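Local coordinates for amine Dehydrogenase (Pseudomonas putida, PDB 1JMX), which probably oxidises primary amines with a quinone cofactor and passes the electrons to heme c, this chain being the beta-propeller subunit of the complex, at residues Y19-H24 and V59-Y64; V38-F43 and D66-D71; P147-L152 and P183-N188; G260-S263 and Q269-G272; N275-Y280 and A319-D324. All coordinates share one frame; numbering follows the deposited sequence.

Contact 1. Residues Y19-H24 and V59-Y64; sequences YPNNLH and VLNNHY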
# COMPACT_ATOMS: atom_id res chain seq x y z
N TYR B 19 -22.11 9.78 -2.92
CA TYR B 19 -21.93 8.37 -2.63
C TYR B 19 -23.00 7.31 -2.56
O TYR B 19 -22.90 6.34 -3.35
CB TYR B 19 -20.91 8.06 -1.54
CG TYR B 19 -20.05 6.92 -2.01
CD1 TYR B 19 -18.79 7.16 -2.54
CD2 TYR B 19 -20.54 5.60 -2.04
CE1 TYR B 19 -18.04 6.14 -3.08
CE2 TYR B 19 -19.80 4.57 -2.59
CZ TYR B 19 -18.55 4.85 -3.11
OH TYR B 19 -17.80 3.84 -3.66
N PRO B 20 -23.99 7.41 -1.63
CA PRO B 20 -25.02 6.35 -1.58
C PRO B 20 -25.28 5.91 -3.03
O PRO B 20 -24.77 4.87 -3.46
CB PRO B 20 -26.20 7.07 -0.92
CG PRO B 20 -25.54 8.04 -0.02
CD PRO B 20 -24.41 8.60 -0.87
N ASN B 21 -25.82 6.83 -3.81
CA ASN B 21 -26.06 6.66 -5.24
C ASN B 21 -27.00 7.75 -5.71
O ASN B 21 -28.01 7.49 -6.35
CB ASN B 21 -26.62 5.28 -5.59
CG ASN B 21 -26.21 4.83 -6.98
OD1 ASN B 21 -25.32 5.42 -7.58
ND2 ASN B 21 -26.85 3.79 -7.48
N ASN B 22 -26.66 8.99 -5.38
CA ASN B 22 -27.49 10.14 -5.74
C ASN B 22 -26.88 10.97 -6.85
O ASN B 22 -25.67 11.00 -7.05
CB ASN B 22 -27.69 11.10 -4.56
CG ASN B 22 -27.99 10.41 -3.25
OD1 ASN B 22 -28.76 9.45 -3.19
ND2 ASN B 22 -27.38 10.92 -2.17
N LEU B 23 -27.76 11.69 -7.54
CA LEU B 23 -27.37 12.62 -8.58
C LEU B 23 -28.15 13.83 -8.11
O LEU B 23 -29.37 13.78 -7.97
CB LEU B 23 -27.85 12.17 -9.96
CG LEU B 23 -27.47 13.07 -11.15
CD1 LEU B 23 -27.53 12.27 -12.44
CD2 LEU B 23 -28.39 14.30 -11.24
N HIS B 24 -27.44 14.90 -7.78
CA HIS B 24 -28.07 16.11 -7.31
C HIS B 24 -28.00 17.21 -8.34
O HIS B 24 -27.03 17.32 -9.08
CB HIS B 24 -27.40 16.59 -6.03
CG HIS B 24 -27.39 15.57 -4.94
ND1 HIS B 24 -26.25 14.90 -4.57
CD2 HIS B 24 -28.39 15.10 -4.16
CE1 HIS B 24 -26.55 14.05 -3.60
NE2 HIS B 24 -27.84 14.16 -3.33
N VAL B 59 -24.40 8.58 -17.00
CA VAL B 59 -23.50 8.24 -15.89
C VAL B 59 -22.85 6.85 -15.93
O VAL B 59 -23.54 5.84 -16.09
CB VAL B 59 -24.27 8.36 -14.53
CG1 VAL B 59 -23.31 8.27 -13.35
CG2 VAL B 59 -25.06 9.66 -14.48
N LEU B 60 -21.53 6.83 -15.77
CA LEU B 60 -20.77 5.58 -15.72
C LEU B 60 -20.88 5.21 -14.24
O LEU B 60 -20.37 5.93 -13.38
CB LEU B 60 -19.29 5.82 -16.06
CG LEU B 60 -18.45 4.72 -16.71
CD1 LEU B 60 -17.02 4.86 -16.22
CD2 LEU B 60 -18.98 3.32 -16.43
N ASN B 61 -21.59 4.13 -13.96
CA ASN B 61 -21.80 3.70 -12.59
C ASN B 61 -21.70 2.19 -12.43
O ASN B 61 -21.16 1.51 -13.30
CB ASN B 61 -23.19 4.17 -12.14
CG ASN B 61 -23.17 4.88 -10.80
OD1 ASN B 61 -22.11 5.16 -10.24
ND2 ASN B 61 -24.35 5.16 -10.28
N ASN B 62 -22.19 1.70 -11.30
CA ASN B 62 -22.19 0.28 -10.98
C ASN B 62 -20.81 -0.37 -11.09
O ASN B 62 -20.63 -1.40 -11.74
CB ASN B 62 -23.19 -0.47 -11.86
CG ASN B 62 -23.76 -1.69 -11.18
OD1 ASN B 62 -24.01 -1.68 -9.98
ND2 ASN B 62 -23.97 -2.75 -11.94
N HIS B 63 -19.84 0.28 -10.45
CA HIS B 63 -18.46 -0.19 -10.43
C HIS B 63 -17.79 -0.27 -11.80
O HIS B 63 -17.20 -1.29 -12.15
CB HIS B 63 -18.37 -1.52 -9.68
CG HIS B 63 -18.97 -1.48 -8.31
ND1 HIS B 63 -18.39 -0.81 -7.26
CD2 HIS B 63 -20.13 -1.98 -7.84
CE1 HIS B 63 -19.17 -0.89 -6.20
NE2 HIS B 63 -20.23 -1.60 -6.52
N TYR B 64 -17.89 0.82 -12.55
CA TYR B 64 -17.28 0.95 -13.88
C TYR B 64 -17.74 -0.10 -14.89
O TYR B 64 -17.01 -0.41 -15.83
CB TYR B 64 -15.75 0.90 -13.75
CG TYR B 64 -15.16 1.90 -12.77
CD1 TYR B 64 -15.31 1.72 -11.39
CD2 TYR B 64 -14.45 3.01 -13.21
CE1 TYR B 64 -14.78 2.63 -10.49
CE2 TYR B 64 -13.92 3.93 -12.32
CZ TYR B 64 -14.09 3.73 -10.95
OH TYR B 64 -13.58 4.66 -10.07

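Contact 2. Residues V38-F43 and D66-D71; sequences VMPDKF and DIYGID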
# COMPACT_ATOMS: atom_id res chain seq x y z
N VAL B 38 -32.33 9.48 -7.05
CA VAL B 38 -31.65 8.28 -6.59
C VAL B 38 -31.35 7.49 -7.87
O VAL B 38 -32.19 7.38 -8.76
CB VAL B 38 -32.53 7.45 -5.63
CG1 VAL B 38 -31.80 6.19 -5.22
CG2 VAL B 38 -32.86 8.28 -4.41
N MET B 39 -30.11 7.04 -7.98
CA MET B 39 -29.68 6.28 -9.14
C MET B 39 -29.78 4.78 -8.95
O MET B 39 -29.72 4.26 -7.83
CB MET B 39 -28.27 6.71 -9.55
CG MET B 39 -28.24 8.11 -10.10
SD MET B 39 -26.70 8.47 -10.91
CE MET B 39 -25.57 8.39 -9.50
N PRO B 40 -29.99 4.06 -10.06
CA PRO B 40 -30.12 2.61 -10.03
C PRO B 40 -28.80 1.88 -9.78
O PRO B 40 -27.72 2.38 -10.08
CB PRO B 40 -30.67 2.30 -11.42
CG PRO B 40 -30.01 3.33 -12.26
CD PRO B 40 -30.14 4.57 -11.43
N ASP B 41 -28.93 0.69 -9.23
CA ASP B 41 -27.80 -0.17 -8.92
C ASP B 41 -26.82 0.41 -7.89
O ASP B 41 -27.26 0.93 -6.86
CB ASP B 41 -27.12 -0.63 -10.22
CG ASP B 41 -28.07 -1.41 -11.12
OD1 ASP B 41 -29.01 -2.06 -10.59
OD2 ASP B 41 -27.91 -1.37 -12.35
N LYS B 42 -25.52 0.31 -8.14
CA LYS B 42 -24.52 0.81 -7.20
C LYS B 42 -23.68 1.95 -7.77
O LYS B 42 -23.58 2.10 -8.98
CB LYS B 42 -23.63 -0.35 -6.74
CG LYS B 42 -24.39 -1.48 -6.05
CD LYS B 42 -24.89 -1.04 -4.68
CE LYS B 42 -25.90 -2.01 -4.06
NZ LYS B 42 -25.32 -3.34 -3.66
N PHE B 43 -23.10 2.75 -6.88
CA PHE B 43 -22.26 3.90 -7.23
C PHE B 43 -20.83 3.49 -7.56
O PHE B 43 -20.31 2.52 -7.01
CB PHE B 43 -22.25 4.90 -6.07
CG PHE B 43 -21.53 6.20 -6.37
CD1 PHE B 43 -22.21 7.28 -6.92
CD2 PHE B 43 -20.17 6.34 -6.07
CE1 PHE B 43 -21.57 8.49 -7.15
CE2 PHE B 43 -19.52 7.54 -6.31
CZ PHE B 43 -20.22 8.62 -6.85
N ASP B 66 -21.31 -0.21 -16.19
CA ASP B 66 -22.58 0.15 -16.84
C ASP B 66 -22.69 1.65 -17.09
O ASP B 66 -22.03 2.44 -16.44
CB ASP B 66 -23.76 -0.24 -15.94
CG ASP B 66 -23.85 -1.72 -15.68
OD1 ASP B 66 -24.60 -2.41 -16.41
OD2 ASP B 66 -23.19 -2.20 -14.74
N ILE B 67 -23.57 2.02 -18.02
CA ILE B 67 -23.83 3.42 -18.35
C ILE B 67 -25.35 3.63 -18.28
O ILE B 67 -26.11 2.87 -18.86
CB ILE B 67 -23.29 3.78 -19.75
CG1 ILE B 67 -21.79 3.53 -19.80
CG2 ILE B 67 -23.58 5.23 -20.07
CD1 ILE B 67 -21.19 3.72 -21.16
N TYR B 68 -25.78 4.63 -17.51
CA TYR B 68 -27.20 4.93 -17.34
C TYR B 68 -27.56 6.33 -17.83
O TYR B 68 -26.75 7.25 -17.78
CB TYR B 68 -27.61 4.83 -15.86
CG TYR B 68 -27.17 3.56 -15.18
CD1 TYR B 68 -25.86 3.40 -14.74
CD2 TYR B 68 -28.06 2.51 -14.98
CE1 TYR B 68 -25.44 2.23 -14.13
CE2 TYR B 68 -27.65 1.33 -14.37
CZ TYR B 68 -26.33 1.20 -13.95
OH TYR B 68 -25.91 0.03 -13.36
N GLY B 69 -28.77 6.47 -18.34
CA GLY B 69 -29.23 7.76 -18.80
C GLY B 69 -30.36 8.12 -17.86
O GLY B 69 -31.28 7.32 -17.66
N ILE B 70 -30.25 9.27 -17.21
CA ILE B 70 -31.28 9.71 -16.28
C ILE B 70 -31.84 11.05 -16.74
O ILE B 70 -31.09 11.97 -17.05
CB ILE B 70 -30.70 9.90 -14.83
CG1 ILE B 70 -30.08 8.60 -14.30
CG2 ILE B 70 -31.80 10.37 -13.87
CD1 ILE B 70 -31.08 7.59 -13.81
N ASP B 71 -33.17 11.13 -16.84
CA ASP B 71 -33.82 12.37 -17.23
C ASP B 71 -33.94 13.21 -15.96
O ASP B 71 -34.68 12.86 -15.06
CB ASP B 71 -35.21 12.08 -17.81
CG ASP B 71 -36.09 13.33 -17.90
OD1 ASP B 71 -37.32 13.18 -17.84
OD2 ASP B 71 -35.57 14.46 -18.01

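Contact 3. Residues P147-L152 and P183-N188; sequences PRQVYL and PLRNWN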
# COMPACT_ATOMS: atom_id res chain seq x y z
N PRO B 147 -6.80 0.56 -28.56
CA PRO B 147 -5.49 0.30 -27.95
C PRO B 147 -5.66 0.26 -26.42
O PRO B 147 -6.71 0.63 -25.90
CB PRO B 147 -4.65 1.50 -28.42
CG PRO B 147 -5.66 2.58 -28.66
CD PRO B 147 -6.82 1.84 -29.28
N ARG B 148 -4.65 -0.26 -25.73
CA ARG B 148 -4.69 -0.34 -24.27
C ARG B 148 -4.46 1.02 -23.64
O ARG B 148 -3.99 1.94 -24.30
CB ARG B 148 -3.60 -1.27 -23.74
CG ARG B 148 -3.83 -2.70 -24.05
CD ARG B 148 -3.45 -3.57 -22.89
NE ARG B 148 -4.30 -4.73 -22.92
CZ ARG B 148 -5.35 -4.92 -22.13
NH1 ARG B 148 -5.68 -4.03 -21.21
NH2 ARG B 148 -6.15 -5.93 -22.37
N GLN B 149 -4.76 1.10 -22.34
CA GLN B 149 -4.58 2.29 -21.52
C GLN B 149 -5.36 3.52 -21.98
O GLN B 149 -4.91 4.66 -21.82
CB GLN B 149 -3.09 2.59 -21.35
CG GLN B 149 -2.33 1.44 -20.66
CD GLN B 149 -0.82 1.52 -20.84
OE1 GLN B 149 -0.32 1.75 -21.94
NE2 GLN B 149 -0.09 1.29 -19.76
N VAL B 150 -6.56 3.28 -22.51
CA VAL B 150 -7.43 4.35 -22.96
C VAL B 150 -8.35 4.74 -21.80
O VAL B 150 -8.84 3.89 -21.08
CB VAL B 150 -8.28 3.92 -24.20
CG1 VAL B 150 -9.49 4.82 -24.39
CG2 VAL B 150 -7.41 3.93 -25.46
N TYR B 151 -8.50 6.05 -21.59
CA TYR B 151 -9.37 6.56 -20.54
C TYR B 151 -10.35 7.60 -21.11
O TYR B 151 -11.16 7.24 -21.95
CB TYR B 151 -8.56 7.06 -19.32
CG TYR B 151 -7.44 8.05 -19.61
CD1 TYR B 151 -7.56 9.39 -19.24
CD2 TYR B 151 -6.26 7.65 -20.24
CE1 TYR B 151 -6.55 10.31 -19.49
CE2 TYR B 151 -5.24 8.57 -20.50
CZ TYR B 151 -5.40 9.89 -20.13
OH TYR B 151 -4.43 10.83 -20.42
N LEU B 152 -10.27 8.86 -20.70
CA LEU B 152 -11.18 9.90 -21.19
C LEU B 152 -11.38 10.03 -22.71
O LEU B 152 -10.43 9.93 -23.48
CB LEU B 152 -10.79 11.27 -20.62
CG LEU B 152 -10.81 11.40 -19.10
CD1 LEU B 152 -10.49 12.82 -18.73
CD2 LEU B 152 -12.16 11.00 -18.57
N PRO B 183 0.46 13.68 -29.79
CA PRO B 183 1.39 12.73 -29.18
C PRO B 183 1.79 13.10 -27.76
O PRO B 183 2.13 14.24 -27.47
CB PRO B 183 2.59 12.78 -30.13
CG PRO B 183 2.57 14.18 -30.63
CD PRO B 183 1.10 14.41 -30.90
N LEU B 184 1.63 12.14 -26.85
CA LEU B 184 2.00 12.31 -25.45
C LEU B 184 3.17 11.38 -25.20
O LEU B 184 4.32 11.82 -25.16
CB LEU B 184 0.83 11.96 -24.53
CG LEU B 184 -0.37 12.90 -24.54
CD1 LEU B 184 -1.47 12.34 -23.67
CD2 LEU B 184 0.04 14.29 -24.05
N ARG B 185 2.90 10.08 -25.13
CA ARG B 185 3.96 9.12 -24.91
C ARG B 185 4.98 9.17 -26.04
O ARG B 185 6.19 9.07 -25.80
CB ARG B 185 3.42 7.70 -24.78
CG ARG B 185 4.49 6.76 -24.25
CD ARG B 185 4.03 5.34 -24.10
NE ARG B 185 2.96 5.19 -23.12
CZ ARG B 185 2.42 4.02 -22.81
NH1 ARG B 185 2.86 2.92 -23.40
NH2 ARG B 185 1.42 3.95 -21.95
N ASN B 186 4.50 9.32 -27.27
CA ASN B 186 5.40 9.39 -28.41
C ASN B 186 5.71 10.82 -28.84
O ASN B 186 6.02 11.08 -30.00
CB ASN B 186 4.87 8.55 -29.56
CG ASN B 186 4.77 7.09 -29.19
OD1 ASN B 186 5.77 6.37 -29.17
ND2 ASN B 186 3.57 6.65 -28.83
N TRP B 187 5.60 11.74 -27.89
CA TRP B 187 5.92 13.15 -28.12
C TRP B 187 7.43 13.18 -27.95
O TRP B 187 7.93 13.26 -26.82
CB TRP B 187 5.26 14.01 -27.04
CG TRP B 187 5.34 15.51 -27.25
CD1 TRP B 187 5.82 16.16 -28.34
CD2 TRP B 187 4.85 16.52 -26.35
NE1 TRP B 187 5.66 17.52 -28.19
CE2 TRP B 187 5.07 17.77 -26.98
CE3 TRP B 187 4.25 16.48 -25.08
CZ2 TRP B 187 4.70 18.97 -26.38
CZ3 TRP B 187 3.89 17.68 -24.49
CH2 TRP B 187 4.11 18.91 -25.14
N ASN B 188 8.16 13.03 -29.04
CA ASN B 188 9.62 13.03 -28.98
C ASN B 188 10.16 14.46 -28.93
O ASN B 188 10.81 14.94 -29.87
CB ASN B 188 10.20 12.25 -30.16
CG ASN B 188 10.08 10.75 -29.96
OD1 ASN B 188 10.97 10.11 -29.38
ND2 ASN B 188 8.96 10.17 -30.43

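Contact 4. Residues G260-S263 and Q269-G272; sequences GLRS and QIYG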
# COMPACT_ATOMS: atom_id res chain seq x y z
N GLY B 260 -7.64 21.21 -13.42
CA GLY B 260 -7.35 22.60 -13.69
C GLY B 260 -8.19 23.07 -14.85
O GLY B 260 -8.37 22.34 -15.81
N LEU B 261 -8.75 24.27 -14.73
CA LEU B 261 -9.56 24.86 -15.79
C LEU B 261 -9.21 26.31 -16.05
O LEU B 261 -8.81 27.05 -15.14
CB LEU B 261 -11.06 24.81 -15.46
CG LEU B 261 -11.89 23.55 -15.69
CD1 LEU B 261 -13.33 23.84 -15.33
CD2 LEU B 261 -11.77 23.06 -17.13
N ARG B 262 -9.39 26.71 -17.30
CA ARG B 262 -9.17 28.08 -17.68
C ARG B 262 -10.48 28.80 -17.49
O ARG B 262 -11.56 28.25 -17.74
CB ARG B 262 -8.71 28.19 -19.12
CG ARG B 262 -7.27 27.88 -19.27
CD ARG B 262 -6.73 28.61 -20.44
NE ARG B 262 -6.98 27.89 -21.67
CZ ARG B 262 -6.66 28.37 -22.87
NH1 ARG B 262 -6.10 29.58 -22.98
NH2 ARG B 262 -6.79 27.60 -23.95
N SER B 263 -10.38 30.02 -16.96
CA SER B 263 -11.54 30.84 -16.70
C SER B 263 -12.15 31.27 -18.02
O SER B 263 -11.42 31.63 -18.95
CB SER B 263 -11.13 32.08 -15.91
OG SER B 263 -12.23 32.94 -15.70
N GLN B 269 -5.96 32.94 -17.41
CA GLN B 269 -5.85 32.48 -16.04
C GLN B 269 -6.32 31.05 -15.95
O GLN B 269 -7.40 30.71 -16.43
CB GLN B 269 -6.70 33.34 -15.12
CG GLN B 269 -6.35 34.81 -15.13
CD GLN B 269 -7.23 35.61 -14.18
OE1 GLN B 269 -8.40 35.26 -13.96
NE2 GLN B 269 -6.68 36.68 -13.61
N ILE B 270 -5.47 30.20 -15.38
CA ILE B 270 -5.80 28.79 -15.18
C ILE B 270 -5.79 28.51 -13.68
O ILE B 270 -4.90 28.97 -12.95
CB ILE B 270 -4.82 27.86 -15.93
CG1 ILE B 270 -5.32 26.41 -15.86
CG2 ILE B 270 -3.41 27.99 -15.36
CD1 ILE B 270 -4.53 25.44 -16.67
N TYR B 271 -6.82 27.81 -13.22
CA TYR B 271 -6.98 27.46 -11.81
C TYR B 271 -6.84 25.96 -11.58
O TYR B 271 -7.61 25.19 -12.13
CB TYR B 271 -8.36 27.90 -11.32
CG TYR B 271 -8.64 29.37 -11.40
CD1 TYR B 271 -8.95 30.10 -10.26
CD2 TYR B 271 -8.65 30.04 -12.63
CE1 TYR B 271 -9.27 31.46 -10.33
CE2 TYR B 271 -8.96 31.39 -12.71
CZ TYR B 271 -9.27 32.10 -11.55
OH TYR B 271 -9.60 33.44 -11.62
N GLY B 272 -5.87 25.57 -10.76
CA GLY B 272 -5.66 24.16 -10.44
C GLY B 272 -6.01 23.90 -8.99
O GLY B 272 -6.00 24.82 -8.19

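Contact 5. Residues N275-Y280 and A319-D324; sequences NRLAKY and AVFNPD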
# COMPACT_ATOMS: atom_id res chain seq x y z
N ASN B 275 -4.71 20.31 -2.73
CA ASN B 275 -4.61 20.72 -1.32
C ASN B 275 -4.73 22.23 -1.20
O ASN B 275 -5.17 22.75 -0.18
CB ASN B 275 -3.33 20.19 -0.69
CG ASN B 275 -3.41 18.70 -0.38
OD1 ASN B 275 -4.50 18.13 -0.31
ND2 ASN B 275 -2.26 18.06 -0.20
N ARG B 276 -4.34 22.94 -2.26
CA ARG B 276 -4.46 24.39 -2.34
C ARG B 276 -5.13 24.69 -3.67
O ARG B 276 -5.09 23.88 -4.60
CB ARG B 276 -3.09 25.08 -2.34
CG ARG B 276 -2.43 25.21 -0.98
CD ARG B 276 -1.45 26.39 -0.98
NE ARG B 276 -0.60 26.40 -2.17
CZ ARG B 276 0.29 27.35 -2.45
NH1 ARG B 276 0.45 28.38 -1.63
NH2 ARG B 276 0.98 27.29 -3.58
N LEU B 277 -5.78 25.85 -3.76
CA LEU B 277 -6.41 26.27 -5.01
C LEU B 277 -5.43 27.33 -5.53
O LEU B 277 -5.23 28.35 -4.89
CB LEU B 277 -7.77 26.91 -4.73
CG LEU B 277 -8.88 26.92 -5.79
CD1 LEU B 277 -9.91 27.98 -5.42
CD2 LEU B 277 -8.35 27.19 -7.18
N ALA B 278 -4.80 27.07 -6.67
CA ALA B 278 -3.85 28.03 -7.22
C ALA B 278 -4.37 28.72 -8.48
O ALA B 278 -5.05 28.12 -9.30
CB ALA B 278 -2.52 27.37 -7.49
N LYS B 279 -3.99 29.99 -8.62
CA LYS B 279 -4.39 30.83 -9.74
C LYS B 279 -3.11 31.20 -10.49
O LYS B 279 -2.21 31.79 -9.91
CB LYS B 279 -5.05 32.09 -9.17
CG LYS B 279 -5.68 33.01 -10.18
CD LYS B 279 -6.50 34.07 -9.45
CE LYS B 279 -7.04 35.10 -10.43
NZ LYS B 279 -7.95 36.08 -9.78
N TYR B 280 -3.02 30.79 -11.75
CA TYR B 280 -1.83 31.07 -12.54
C TYR B 280 -2.05 31.97 -13.74
O TYR B 280 -3.12 31.98 -14.35
CB TYR B 280 -1.20 29.78 -13.05
CG TYR B 280 -0.50 29.00 -11.99
CD1 TYR B 280 -1.20 28.15 -11.14
CD2 TYR B 280 0.87 29.14 -11.80
CE1 TYR B 280 -0.56 27.46 -10.13
CE2 TYR B 280 1.52 28.45 -10.79
CZ TYR B 280 0.80 27.61 -9.96
OH TYR B 280 1.44 26.95 -8.94
N ALA B 319 -17.38 23.72 -2.38
CA ALA B 319 -16.89 24.99 -1.88
C ALA B 319 -17.16 25.96 -3.02
O ALA B 319 -16.98 25.61 -4.19
CB ALA B 319 -15.39 24.92 -1.59
N VAL B 320 -17.70 27.13 -2.71
CA VAL B 320 -17.97 28.13 -3.74
C VAL B 320 -16.97 29.25 -3.52
O VAL B 320 -16.90 29.82 -2.44
CB VAL B 320 -19.41 28.69 -3.67
CG1 VAL B 320 -19.65 29.63 -4.85
CG2 VAL B 320 -20.42 27.57 -3.70
N PHE B 321 -16.20 29.55 -4.56
CA PHE B 321 -15.18 30.59 -4.51
C PHE B 321 -15.44 31.74 -5.46
O PHE B 321 -16.11 31.59 -6.48
CB PHE B 321 -13.82 30.00 -4.87
CG PHE B 321 -13.08 29.42 -3.71
CD1 PHE B 321 -13.50 28.23 -3.13
CD2 PHE B 321 -11.94 30.05 -3.21
CE1 PHE B 321 -12.80 27.68 -2.06
CE2 PHE B 321 -11.23 29.51 -2.13
CZ PHE B 321 -11.66 28.32 -1.56
N ASN B 322 -14.91 32.89 -5.09
CA ASN B 322 -14.97 34.08 -5.93
C ASN B 322 -13.63 33.90 -6.62
O ASN B 322 -12.60 33.86 -5.95
CB ASN B 322 -14.95 35.35 -5.09
CG ASN B 322 -14.93 36.60 -5.93
OD1 ASN B 322 -14.01 36.84 -6.70
ND2 ASN B 322 -15.96 37.42 -5.79
N PRO B 323 -13.62 33.73 -7.95
CA PRO B 323 -12.35 33.55 -8.65
C PRO B 323 -11.40 34.76 -8.65
O PRO B 323 -10.19 34.59 -8.77
CB PRO B 323 -12.80 33.15 -10.05
CG PRO B 323 -14.07 33.88 -10.22
CD PRO B 323 -14.75 33.69 -8.89
N ASP B 324 -11.95 35.96 -8.50
CA ASP B 324 -11.13 37.18 -8.50
C ASP B 324 -10.37 37.32 -7.19
O ASP B 324 -9.15 37.46 -7.18
CB ASP B 324 -11.99 38.42 -8.72
CG ASP B 324 -12.78 38.36 -10.01
OD1 ASP B 324 -12.18 38.06 -11.07
OD2 ASP B 324 -14.01 38.59 -9.96

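Contact 1. Residues Y19-H24 and V59-Y64
Asn21 and Asn61 reach for each other from opposite directions, and their amide planes are turned 44° apart. Asn61 ND2 gives a hydrogen bond of 2.9 Å to Asn21 OD1. The donor lies in the carbonyl plane of the Asn21 amide, on a lone pair. The bond is bent, with 139° at the hydrogen, and OD1 lies somewhat out of the amide plane of Asn61. The other end of each amide is also used. Asn61 OD1 accepts from the backbone N of Gly44, its strongest polar partner, and Asn21 ND2 makes a weak bond to Pro40 O. These partners probably help set which way both buried amides face. The two segments belong to neighbouring blades of a beta-propeller. Strand 22-27 is in one four-stranded sheet and strand 56-61 in the next, so the amide pair crosses the seam between blades. Beside the amide pair the contact is apolar. Leu23 CD1 meets Val59 CG2 at 4.1 Å, the two side chains crossing at a slant. CG of Leu23 lies anti to the backbone N (chi1 -179°), which carries the branched end out toward Val59. Leu23 also packs against Ile15 of strand 12-18.

Contact 2. Residues V38-F43 and D66-D71
Pro40 lays its ring against Tyr68. Its CG is 3.4 Å from Tyr68 CD2 and 3.7 Å from Tyr68 CE2, and it meets the aromatic ring obliquely. The two side chains run past each other in opposite directions. Pro40 O adds to this overlap, lying above one ring face toward the rim. Pro40 CD also meets the end of Ile70, 4.0 Å from Ile70 CD1. The polar part is at the end of the tyrosine. Tyr68 OH donates to Asp41 OD2 over 2.6 Å, and this oxygen sits at the ring edge, near its plane. The bond uses the anti lone pair of OD2, and the carboxylate is turned 67° from the ring. CG of Tyr68 lies anti to its carbonyl carbon (chi1 -50°), which sends the phenol past Pro40 to Asp41. His80 stacks on the Tyr68 ring and probably limits its turning. A phenylalanine here would probably keep the ring packing but leave the Asp41 carboxylate without its hydroxyl mate. This is a connection between blades of a beta-propeller: the loop after strand 32-38 of one blade packs on strand 66-71 of the next.

Contact 3. Residues P147-L152 and P183-N188
One hydrogen bond joins Gln149 to Arg185. Arg185 NH2 donates to Gln149 OE1 over 2.8 Å, with 151° at the hydrogen. The side chains cross at about a right angle, and the amide plane is 89° from the guanidinium plane. The oxygen sits at the guanidinium edge, whereas the donor stands above the carbonyl plane of Gln149, not on a lone pair. Arg185 gets there by a bend at chi3 (-64°). Both segments are loops of a beta-propeller: 147-152 leads into strand 153-155, and the loop 183-188 comes after strand 178-182 of the same blade. Leu184 to Trp187 form a type I turn, closed by Trp187 N to Leu184 O at 3.0 Å. Asp167 accepts from Leu184 N and from Asn186 ND2. Further hydrogen bonds run from Gln149 NE2 to Arg142 O and Glu134 O of a neighbouring subunit. With an alanine here, Arg185 NH2 is likely to lose this acceptor, and those two carbonyls their amide donor. As for ion pairs, Arg185 NH1 bridges to Asp143 of that same neighbouring subunit, and Arg148 to its Glu134.

Contact 4. Residues G260-S263 and Q269-G272
Leu261 and Tyr271 satisfy each other's backbones. Tyr271 N gives a nearly straight bond of 2.9 Å to Leu261 O (176° at the hydrogen), and Leu261 N returns one of 3.0 Å to Tyr271 O. One step on, Ser263 N donates to Gln269 O at 3.1 Å, close to the line of the C=O bond. The carbonyls also take CA-H contacts: Tyr271 O from Gly260 CA at 3.0 Å, and Gln269 O from Arg262 CA. Gly260 and Gly272 form a non-hydrogen-bonded pair with their CA atoms 4.0 Å apart. The amide N of Gly260 turns instead to Tyr199 OH. Side-chain polar ends find partners nearby. Tyr271 OH bonds to Pro323 O, Arg262 NH1 to Pro267 O and Ser263 OG to Lys265 N. On one face of the sheet Arg262 CG packs on Ile270 CB at 4.1 Å. Toward the Tyr271 face, Ser263 CB approaches Tyr271 CE2 at 3.9 Å. This is an antiparallel beta hairpin, strands 257-262 and 269-274, the first two strands of a four-stranded propeller blade.

Contact 5. Residues N275-Y280 and A319-D324
Leu277 and Lys279 of one beta-propeller blade meet Phe321 and Pro323 at the third strand of the next blade, across the seam between two four-stranded sheets. The apolar part is a CH-pi contact. Leu277 CD1 lies over one face of the Phe321 ring, 3.8 Å from its centroid and 18° off the ring normal, a little toward the rim. The nearest ring atom is Phe321 CD2, 3.6 Å from Leu277 CD1. The two side chains come from opposite directions, and Leu293 and Leu311 pack on Phe321 as well. The polar part is made by Lys279. Its chain is fully extended, with CG anti to the backbone N (chi1 -173°), and this carries the ammonium across to the backbone carbonyls of Pro323 and Asp324. Lys279 NZ makes a weak bond to Asp324 O at 3.2 Å. The Asp324 carboxylate may add some attraction, since OD1 is 4.8 Å from Lys279 NZ. The shorter bond runs from Lys279 NZ to Pro323 O at 2.9 Å, with NZ tilted a little, 18°, from that carbonyl plane.

How the contacts relate
The contacts follow the beta-propeller round. Contacts 1 and 2 lie early in the chain with their segments alternating along it. Their centres are about 6 Å apart, and Asn21 O and Met39 N join them, probably by a hydrogen bond. They sew the first blade to the second. Contacts 4 and 5 come last, centres about 9 Å apart, and share the sheet of strands 269-274 and 276-281. Contact 4 builds that blade and contact 5 ties it to the next. Contacts 1 and 4 sit about 27 Å apart between centres, on opposite sides of the chain's centre. Contact 3 falls between in sequence, 23 Å or more from each by centres, and faces a neighbouring subunit.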